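PDB 6QBW: HTLV-2 integrase catalytic core domain from Human T-cell leukemia virus 2, which probably serves as the catalytic domain with which the retroviral integrase inserts viral DNA into the host genome, a metal-dependent reaction. Local coordinates for residues 15-20 with 115-120; 110-115 with 134-139. All coordinates share one frame; numbering follows the deposited sequence.

Contact 1 (15-20 with 115-120); sequences THYKYK and LLNKYL
Tyr17 and Tyr19 of strand 15-19 reach across to Leu116, Asn117 and Leu120 of helix 115-120, the two axes running nearly parallel at 17° and about 11.0 Å apart. This is helix-on-sheet packing in the RNase H-like fold of the retroviral integrase core, where a strand in the middle of the mixed sheet is covered by a long helix. Tyr17 carries most of the contact. With its CG anti to the backbone N (chi1 -176°), the ring extends from the strand toward the helix, and Leu116 lies over one face: CD1 of Leu116 stands 3.8 Å from the centroid of the Tyr17 ring, almost on the normal, a CH-pi contact. Beyond the ring, the phenol oxygen comes to the root of the Leu116 side chain, Tyr17 OH lying 3.4 Å from its CB. Leu120 adds a second apolar surface: its CD1 sits near the plane of Tyr17 at the ring edge but over a face of Tyr19, 4.0 Å from Tyr19 CD1, with Leu120 CD2 also against that ring. Lys113, one turn before Asn117, bonds to Thr15 OG1 and His16 O and fastens the same two elements by polar means. The remaining link lies at the ring edge, where the amide of Asn117 is turned 26° from the plane of Tyr17 and the hydroxyl donates a very short hydrogen bond, Tyr17 OH to Asn117 OD1, at 2.5 Å, a length doubtful at this resolution.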
ATOM      1  N   THR A  15     -13.096 -11.074 -16.145  1.00 53.62           N
ATOM      2  CA  THR A  15     -13.313 -10.682 -17.525  1.00 54.16           C
ATOM      3  C   THR A  15     -11.976 -10.663 -18.249  1.00 54.77           C
ATOM      4  O   THR A  15     -10.930 -10.474 -17.632  1.00 54.26           O
ATOM      5  CB  THR A  15     -14.012  -9.303 -17.638  1.00 54.01           C
ATOM      6  OG1 THR A  15     -14.198  -8.973 -19.016  1.00 54.41           O
ATOM      7  CG2 THR A  15     -13.205  -8.190 -16.974  1.00 54.06           C
ATOM      8  N   HIS A  16     -12.026 -10.865 -19.560  1.00 56.07           N
ATOM      9  CA  HIS A  16     -10.826 -10.876 -20.379  1.00 56.91           C
ATOM     10  C   HIS A  16     -10.485  -9.470 -20.843  1.00 56.14           C
ATOM     11  O   HIS A  16     -11.375  -8.653 -21.083  1.00 55.73           O
ATOM     12  CB  HIS A  16     -11.000 -11.819 -21.570  1.00 58.35           C
ATOM     13  CG  HIS A  16     -11.176 -13.251 -21.171  1.00 60.27           C
ATOM     14  ND1 HIS A  16     -10.110 -14.087 -20.907  1.00 61.37           N
ATOM     15  CD2 HIS A  16     -12.294 -13.989 -20.962  1.00 61.20           C
ATOM     16  CE1 HIS A  16     -10.563 -15.281 -20.565  1.00 61.68           C
ATOM     17  NE2 HIS A  16     -11.885 -15.248 -20.591  1.00 61.75           N
ATOM     18  N   TYR A  17      -9.191  -9.188 -20.932  1.00 55.59           N
ATOM     19  CA  TYR A  17      -8.702  -7.932 -21.477  1.00 55.38           C
ATOM     20  C   TYR A  17      -7.540  -8.226 -22.413  1.00 55.61           C
ATOM     21  O   TYR A  17      -6.450  -8.583 -21.969  1.00 55.36           O
ATOM     22  CB  TYR A  17      -8.265  -6.975 -20.365  1.00 54.90           C
ATOM     23  CG  TYR A  17      -7.847  -5.621 -20.893  1.00 54.35           C
ATOM     24  CD1 TYR A  17      -8.794  -4.722 -21.382  1.00 53.96           C
ATOM     25  CD2 TYR A  17      -6.509  -5.246 -20.919  1.00 54.04           C
ATOM     26  CE1 TYR A  17      -8.417  -3.486 -21.879  1.00 53.91           C
ATOM     27  CE2 TYR A  17      -6.122  -4.011 -21.413  1.00 54.10           C
ATOM     28  CZ  TYR A  17      -7.078  -3.135 -21.895  1.00 53.97           C
ATOM     29  OH  TYR A  17      -6.693  -1.906 -22.390  1.00 53.62           O
ATOM     30  N   LYS A  18      -7.790  -8.085 -23.710  1.00 56.28           N
ATOM     31  CA  LYS A  18      -6.778  -8.341 -24.725  1.00 57.11           C
ATOM     32  C   LYS A  18      -5.810  -7.159 -24.780  1.00 57.71           C
ATOM     33  O   LYS A  18      -6.238  -6.007 -24.816  1.00 57.49           O
ATOM     34  CB  LYS A  18      -7.447  -8.596 -26.082  1.00 57.40           C
ATOM     35  CG  LYS A  18      -6.501  -8.807 -27.256  1.00 57.87           C
ATOM     36  CD  LYS A  18      -6.320  -7.522 -28.058  1.00 58.20           C
ATOM     37  CE  LYS A  18      -5.301  -7.681 -29.173  1.00 58.17           C
ATOM     38  NZ  LYS A  18      -4.909  -6.354 -29.714  1.00 58.13           N
ATOM     39  N   TYR A  19      -4.510  -7.454 -24.758  1.00 58.80           N
ATOM     40  CA  TYR A  19      -3.464  -6.432 -24.868  1.00 59.44           C
ATOM     41  C   TYR A  19      -2.141  -7.035 -25.348  1.00 58.56           C
ATOM     42  O   TYR A  19      -1.686  -8.053 -24.815  1.00 57.83           O
ATOM     43  CB  TYR A  19      -3.246  -5.719 -23.526  1.00 60.77           C
ATOM     44  CG  TYR A  19      -1.959  -4.908 -23.483  1.00 62.19           C
ATOM     45  CD1 TYR A  19      -1.777  -3.803 -24.323  1.00 62.71           C
ATOM     46  CD2 TYR A  19      -0.917  -5.253 -22.618  1.00 62.82           C
ATOM     47  CE1 TYR A  19      -0.603  -3.064 -24.291  1.00 63.12           C
ATOM     48  CE2 TYR A  19       0.261  -4.522 -22.583  1.00 63.04           C
ATOM     49  CZ  TYR A  19       0.414  -3.430 -23.419  1.00 63.42           C
ATOM     50  OH  TYR A  19       1.585  -2.700 -23.388  1.00 63.98           O
ATOM     51  N   LYS A  20      -1.524  -6.385 -26.336  1.00 58.07           N
ATOM     52  CA  LYS A  20      -0.283  -6.862 -26.946  1.00 57.64           C
ATOM     53  C   LYS A  20      -0.407  -8.344 -27.295  1.00 57.24           C
ATOM     54  O   LYS A  20       0.397  -9.164 -26.854  1.00 57.70           O
ATOM     55  CB  LYS A  20       0.916  -6.613 -26.020  1.00 57.97           C
ATOM     56  CG  LYS A  20       1.456  -5.188 -26.044  1.00 58.36           C
ATOM     57  CD  LYS A  20       2.385  -4.948 -27.226  1.00 58.85           C
ATOM     58  CE  LYS A  20       3.224  -3.689 -27.050  1.00 59.02           C
ATOM     59  NZ  LYS A  20       4.251  -3.555 -28.126  1.00 59.06           N
ATOM     60  N   LEU A 115     -10.428   3.219 -19.069  1.00 50.31           N
ATOM     61  CA  LEU A 115      -9.241   3.841 -18.482  1.00 50.36           C
ATOM     62  C   LEU A 115      -7.952   3.125 -18.884  1.00 50.90           C
ATOM     63  O   LEU A 115      -6.945   3.777 -19.151  1.00 51.51           O
ATOM     64  CB  LEU A 115      -9.357   3.905 -16.958  1.00 49.97           C
ATOM     65  CG  LEU A 115     -10.315   4.985 -16.450  1.00 49.71           C
ATOM     66  CD1 LEU A 115     -10.851   4.651 -15.067  1.00 49.53           C
ATOM     67  CD2 LEU A 115      -9.636   6.346 -16.449  1.00 49.56           C
ATOM     68  N   LEU A 116      -7.977   1.796 -18.928  1.00 51.36           N
ATOM     69  CA  LEU A 116      -6.812   1.033 -19.384  1.00 51.81           C
ATOM     70  C   LEU A 116      -6.447   1.410 -20.815  1.00 52.13           C
ATOM     71  O   LEU A 116      -5.287   1.702 -21.107  1.00 52.23           O
ATOM     72  CB  LEU A 116      -7.064  -0.477 -19.311  1.00 51.84           C
ATOM     73  CG  LEU A 116      -7.120  -1.124 -17.928  1.00 52.19           C
ATOM     74  CD1 LEU A 116      -7.184  -2.641 -18.051  1.00 52.14           C
ATOM     75  CD2 LEU A 116      -5.928  -0.706 -17.083  1.00 52.51           C
ATOM     76  N   ASN A 117      -7.443   1.400 -21.700  1.00 52.26           N
ATOM     77  CA  ASN A 117      -7.225   1.737 -23.105  1.00 52.46           C
ATOM     78  C   ASN A 117      -6.645   3.139 -23.241  1.00 52.39           C
ATOM     79  O   ASN A 117      -5.774   3.368 -24.068  1.00 52.30           O
ATOM     80  CB  ASN A 117      -8.529   1.637 -23.910  1.00 52.59           C
ATOM     81  CG  ASN A 117      -9.018   0.205 -24.070  1.00 52.69           C
ATOM     82  OD1 ASN A 117      -8.269  -0.750 -23.871  1.00 53.13           O
ATOM     83  ND2 ASN A 117     -10.287   0.054 -24.431  1.00 52.43           N
ATOM     84  N   LYS A 118      -7.129   4.062 -22.414  1.00 52.82           N
ATOM     85  CA  LYS A 118      -6.663   5.442 -22.431  1.00 53.23           C
ATOM     86  C   LYS A 118      -5.231   5.550 -21.926  1.00 52.63           C
ATOM     87  O   LYS A 118      -4.387   6.157 -22.582  1.00 53.13           O
ATOM     88  CB  LYS A 118      -7.574   6.339 -21.589  1.00 54.29           C
ATOM     89  CG  LYS A 118      -7.444   7.823 -21.907  1.00 55.48           C
ATOM     90  CD  LYS A 118      -8.004   8.698 -20.790  1.00 56.57           C
ATOM     91  CE  LYS A 118      -6.992   8.888 -19.665  1.00 57.32           C
ATOM     92  NZ  LYS A 118      -7.560   9.579 -18.470  1.00 57.71           N
ATOM     93  N   TYR A 119      -4.948   4.964 -20.768  1.00 51.70           N
ATOM     94  CA  TYR A 119      -3.603   5.057 -20.197  1.00 51.18           C
ATOM     95  C   TYR A 119      -2.548   4.353 -21.052  1.00 51.22           C
ATOM     96  O   TYR A 119      -1.423   4.833 -21.157  1.00 51.70           O
ATOM     97  CB  TYR A 119      -3.572   4.563 -18.743  1.00 50.48           C
ATOM     98  CG  TYR A 119      -4.133   5.576 -17.758  1.00 50.00           C
ATOM     99  CD1 TYR A 119      -3.651   6.886 -17.728  1.00 49.76           C
ATOM    100  CD2 TYR A 119      -5.138   5.231 -16.857  1.00 49.70           C
ATOM    101  CE1 TYR A 119      -4.156   7.821 -16.843  1.00 49.35           C
ATOM    102  CE2 TYR A 119      -5.644   6.162 -15.963  1.00 49.67           C
ATOM    103  CZ  TYR A 119      -5.148   7.457 -15.964  1.00 49.49           C
ATOM    104  OH  TYR A 119      -5.638   8.395 -15.089  1.00 49.24           O
ATOM    105  N   LEU A 120      -2.914   3.243 -21.682  1.00 51.23           N
ATOM    106  CA  LEU A 120      -2.006   2.559 -22.604  1.00 51.33           C
ATOM    107  C   LEU A 120      -1.780   3.373 -23.881  1.00 51.88           C
ATOM    108  O   LEU A 120      -0.727   3.270 -24.501  1.00 52.04           O
ATOM    109  CB  LEU A 120      -2.527   1.157 -22.939  1.00 50.94           C
ATOM    110  CG  LEU A 120      -2.579   0.173 -21.762  1.00 50.75           C
ATOM    111  CD1 LEU A 120      -3.475  -1.011 -22.078  1.00 50.75           C
ATOM    112  CD2 LEU A 120      -1.192  -0.312 -21.368  1.00 50.65           C
TER

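Contact 2 (110-115 with 134-139); sequences GIIKNL and KALWTL
Leu115, Ile112 and Ile111 of helix 110-115 pack against Ala135, Thr138 and Leu139 of helix 134-139, an interhelical contact within the integrase catalytic core that is apolar throughout, with no hydrogen bond from one segment to the other. The axes come within 9.3 Å and cross at 124°. Where the backbones are nearest, the small side chain of Ala135 permits the approach: its CB lies 3.7 Å from Leu115 CB, while Leu115 CD2 reaches on to the methyl CG2 of Thr138. The other apolar group centres on Leu139. A chi1 of -172° swings CG of Leu139 away from its own N, and both methyls reach the isoleucines, CD1 going to Ile111 CG2 at 3.7 Å and CD2 meeting Ile112 CD1 at 3.4 Å, a close methyl contact. Both isoleucines cross Leu139 at about a right angle. Within the two segments, the side-chain polar bonding stays on helix 134-139. Thr138 OG1 donates to Lys134 O over 2.7 Å, and that oxygen also accepts the helical bond from Thr138 N, the two donors arriving from opposite faces of the carbonyl plane. Tyr119 OH, also hydrogen-bonded to this hydroxyl, links Thr138 to helix 104-122. The crossing packs on strand 37-42, outermost in this chain's sheet, whose Val39 touches Ile112 and Leu136 and whose Val37 touches Leu136 and Leu139; Tyr87 of the second subunit packs on Thr138.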
ATOM      1  N   GLY A 110     -16.371  -2.053 -17.806  1.00 50.34           N
ATOM      2  CA  GLY A 110     -16.312  -1.122 -18.921  1.00 50.05           C
ATOM      3  C   GLY A 110     -15.569   0.151 -18.577  1.00 50.30           C
ATOM      4  O   GLY A 110     -14.789   0.653 -19.385  1.00 50.65           O
ATOM      5  N   ILE A 111     -15.807   0.677 -17.378  1.00 50.59           N
ATOM      6  CA  ILE A 111     -15.113   1.881 -16.915  1.00 50.80           C
ATOM      7  C   ILE A 111     -13.620   1.584 -16.805  1.00 51.54           C
ATOM      8  O   ILE A 111     -12.788   2.332 -17.335  1.00 51.92           O
ATOM      9  CB  ILE A 111     -15.646   2.371 -15.551  1.00 50.48           C
ATOM     10  CG1 ILE A 111     -17.104   2.819 -15.667  1.00 50.69           C
ATOM     11  CG2 ILE A 111     -14.813   3.529 -15.016  1.00 50.34           C
ATOM     12  CD1 ILE A 111     -17.835   2.891 -14.341  1.00 50.78           C
ATOM     13  N   ILE A 112     -13.295   0.485 -16.126  1.00 52.19           N
ATOM     14  CA  ILE A 112     -11.908   0.071 -15.932  1.00 52.53           C
ATOM     15  C   ILE A 112     -11.191  -0.029 -17.277  1.00 51.84           C
ATOM     16  O   ILE A 112     -10.119   0.542 -17.447  1.00 51.51           O
ATOM     17  CB  ILE A 112     -11.809  -1.288 -15.184  1.00 53.54           C
ATOM     18  CG1 ILE A 112     -12.254  -1.151 -13.722  1.00 53.97           C
ATOM     19  CG2 ILE A 112     -10.385  -1.851 -15.239  1.00 53.86           C
ATOM     20  CD1 ILE A 112     -11.331  -0.313 -12.857  1.00 54.68           C
ATOM     21  N   LYS A 113     -11.793  -0.748 -18.223  1.00 51.31           N
ATOM     22  CA  LYS A 113     -11.184  -0.973 -19.536  1.00 51.00           C
ATOM     23  C   LYS A 113     -11.043   0.303 -20.358  1.00 50.57           C
ATOM     24  O   LYS A 113     -10.073   0.456 -21.101  1.00 50.01           O
ATOM     25  CB  LYS A 113     -11.974  -2.015 -20.326  1.00 50.95           C
ATOM     26  CG  LYS A 113     -11.853  -3.409 -19.741  1.00 51.05           C
ATOM     27  CD  LYS A 113     -12.732  -4.408 -20.465  1.00 51.05           C
ATOM     28  CE  LYS A 113     -12.916  -5.668 -19.635  1.00 51.16           C
ATOM     29  NZ  LYS A 113     -13.516  -6.769 -20.435  1.00 51.39           N
ATOM     30  N   ASN A 114     -12.006   1.212 -20.224  1.00 50.44           N
ATOM     31  CA  ASN A 114     -11.907   2.523 -20.870  1.00 50.69           C
ATOM     32  C   ASN A 114     -10.675   3.273 -20.376  1.00 50.45           C
ATOM     33  O   ASN A 114      -9.960   3.878 -21.170  1.00 50.54           O
ATOM     34  CB  ASN A 114     -13.173   3.365 -20.632  1.00 51.01           C
ATOM     35  CG  ASN A 114     -14.358   2.898 -21.466  1.00 51.10           C
ATOM     36  OD1 ASN A 114     -14.197   2.170 -22.446  1.00 51.26           O
ATOM     37  ND2 ASN A 114     -15.559   3.320 -21.079  1.00 51.16           N
ATOM     38  N   LEU A 115     -10.428   3.219 -19.069  1.00 50.31           N
ATOM     39  CA  LEU A 115      -9.241   3.841 -18.482  1.00 50.36           C
ATOM     40  C   LEU A 115      -7.952   3.125 -18.884  1.00 50.90           C
ATOM     41  O   LEU A 115      -6.945   3.777 -19.151  1.00 51.51           O
ATOM     42  CB  LEU A 115      -9.357   3.905 -16.958  1.00 49.97           C
ATOM     43  CG  LEU A 115     -10.315   4.985 -16.450  1.00 49.71           C
ATOM     44  CD1 LEU A 115     -10.851   4.651 -15.067  1.00 49.53           C
ATOM     45  CD2 LEU A 115      -9.636   6.346 -16.449  1.00 49.56           C
ATOM     46  N   LYS A 134      -2.869   3.173 -12.393  1.00 53.42           N
ATOM     47  CA  LYS A 134      -3.374   4.475 -12.785  1.00 53.39           C
ATOM     48  C   LYS A 134      -4.899   4.440 -12.945  1.00 53.28           C
ATOM     49  O   LYS A 134      -5.590   5.353 -12.502  1.00 53.50           O
ATOM     50  CB  LYS A 134      -2.679   4.956 -14.060  1.00 53.40           C
ATOM     51  CG  LYS A 134      -1.201   5.259 -13.858  1.00 53.71           C
ATOM     52  CD  LYS A 134      -0.460   5.546 -15.166  1.00 54.16           C
ATOM     53  CE  LYS A 134      -0.549   7.019 -15.561  1.00 54.47           C
ATOM     54  NZ  LYS A 134       0.461   7.451 -16.572  1.00 54.36           N
ATOM     55  N   ALA A 135      -5.418   3.371 -13.543  1.00 52.85           N
ATOM     56  CA  ALA A 135      -6.857   3.213 -13.715  1.00 52.60           C
ATOM     57  C   ALA A 135      -7.586   3.062 -12.382  1.00 52.63           C
ATOM     58  O   ALA A 135      -8.639   3.674 -12.176  1.00 52.19           O
ATOM     59  CB  ALA A 135      -7.152   2.019 -14.605  1.00 52.91           C
ATOM     60  N   LEU A 136      -7.038   2.240 -11.487  1.00 52.90           N
ATOM     61  CA  LEU A 136      -7.643   2.022 -10.164  1.00 53.30           C
ATOM     62  C   LEU A 136      -7.661   3.303  -9.342  1.00 53.13           C
ATOM     63  O   LEU A 136      -8.687   3.664  -8.750  1.00 53.86           O
ATOM     64  CB  LEU A 136      -6.892   0.942  -9.377  1.00 54.01           C
ATOM     65  CG  LEU A 136      -7.247  -0.519  -9.652  1.00 54.70           C
ATOM     66  CD1 LEU A 136      -6.359  -1.445  -8.832  1.00 54.73           C
ATOM     67  CD2 LEU A 136      -8.712  -0.787  -9.346  1.00 54.91           C
ATOM     68  N   TRP A 137      -6.518   3.982  -9.305  1.00 52.11           N
ATOM     69  CA  TRP A 137      -6.379   5.222  -8.549  1.00 51.52           C
ATOM     70  C   TRP A 137      -7.289   6.324  -9.083  1.00 50.65           C
ATOM     71  O   TRP A 137      -7.796   7.134  -8.310  1.00 50.31           O
ATOM     72  CB  TRP A 137      -4.927   5.716  -8.565  1.00 51.60           C
ATOM     73  CG  TRP A 137      -3.928   4.781  -7.938  1.00 51.56           C
ATOM     74  CD1 TRP A 137      -4.166   3.836  -6.983  1.00 51.47           C
ATOM     75  CD2 TRP A 137      -2.521   4.730  -8.210  1.00 51.57           C
ATOM     76  NE1 TRP A 137      -3.001   3.190  -6.656  1.00 51.32           N
ATOM     77  CE2 TRP A 137      -1.974   3.721  -7.392  1.00 51.52           C
ATOM     78  CE3 TRP A 137      -1.669   5.444  -9.068  1.00 51.73           C
ATOM     79  CZ2 TRP A 137      -0.611   3.399  -7.404  1.00 52.01           C
ATOM     80  CZ3 TRP A 137      -0.312   5.129  -9.080  1.00 51.98           C
ATOM     81  CH2 TRP A 137       0.203   4.115  -8.251  1.00 52.21           C
ATOM     82  N   THR A 138      -7.483   6.362 -10.402  1.00 50.03           N
ATOM     83  CA  THR A 138      -8.367   7.355 -11.013  1.00 49.69           C
ATOM     84  C   THR A 138      -9.822   7.071 -10.635  1.00 49.78           C
ATOM     85  O   THR A 138     -10.586   7.984 -10.322  1.00 49.52           O
ATOM     86  CB  THR A 138      -8.242   7.379 -12.551  1.00 49.18           C
ATOM     87  OG1 THR A 138      -6.890   7.660 -12.926  1.00 48.63           O
ATOM     88  CG2 THR A 138      -9.149   8.444 -13.151  1.00 49.01           C
ATOM     89  N   LEU A 139     -10.192   5.796 -10.660  1.00 49.84           N
ATOM     90  CA  LEU A 139     -11.561   5.401 -10.406  1.00 49.99           C
ATOM     91  C   LEU A 139     -11.920   5.573  -8.937  1.00 50.06           C
ATOM     92  O   LEU A 139     -12.911   6.221  -8.608  1.00 49.71           O
ATOM     93  CB  LEU A 139     -11.779   3.949 -10.838  1.00 50.35           C
ATOM     94  CG  LEU A 139     -13.215   3.430 -10.807  1.00 50.19           C
ATOM     95  CD1 LEU A 139     -14.135   4.405 -11.519  1.00 50.56           C
ATOM     96  CD2 LEU A 139     -13.288   2.052 -11.441  1.00 50.12           C
TER

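From the N terminus, the chain enters contact 1 on strand 9-19, runs through the rest of the sheet and two intervening helices, and enters contact 2 at residue 110 of helix 104-122. Five residues later the same helix returns to contact 1, closing a loop of 94 residues; contact 2 closes a loop of only 18, when helix 128-142 folds back. The two loops therefore cross, and Leu115 lies in both contacts' segments, though it makes its contacts only in contact 2. Helix 104-122 is the shared element, tied to the sheet by contact 1 and to the following helix by contact 2. Two probable hydrogen bonds between side chains also join the contacts.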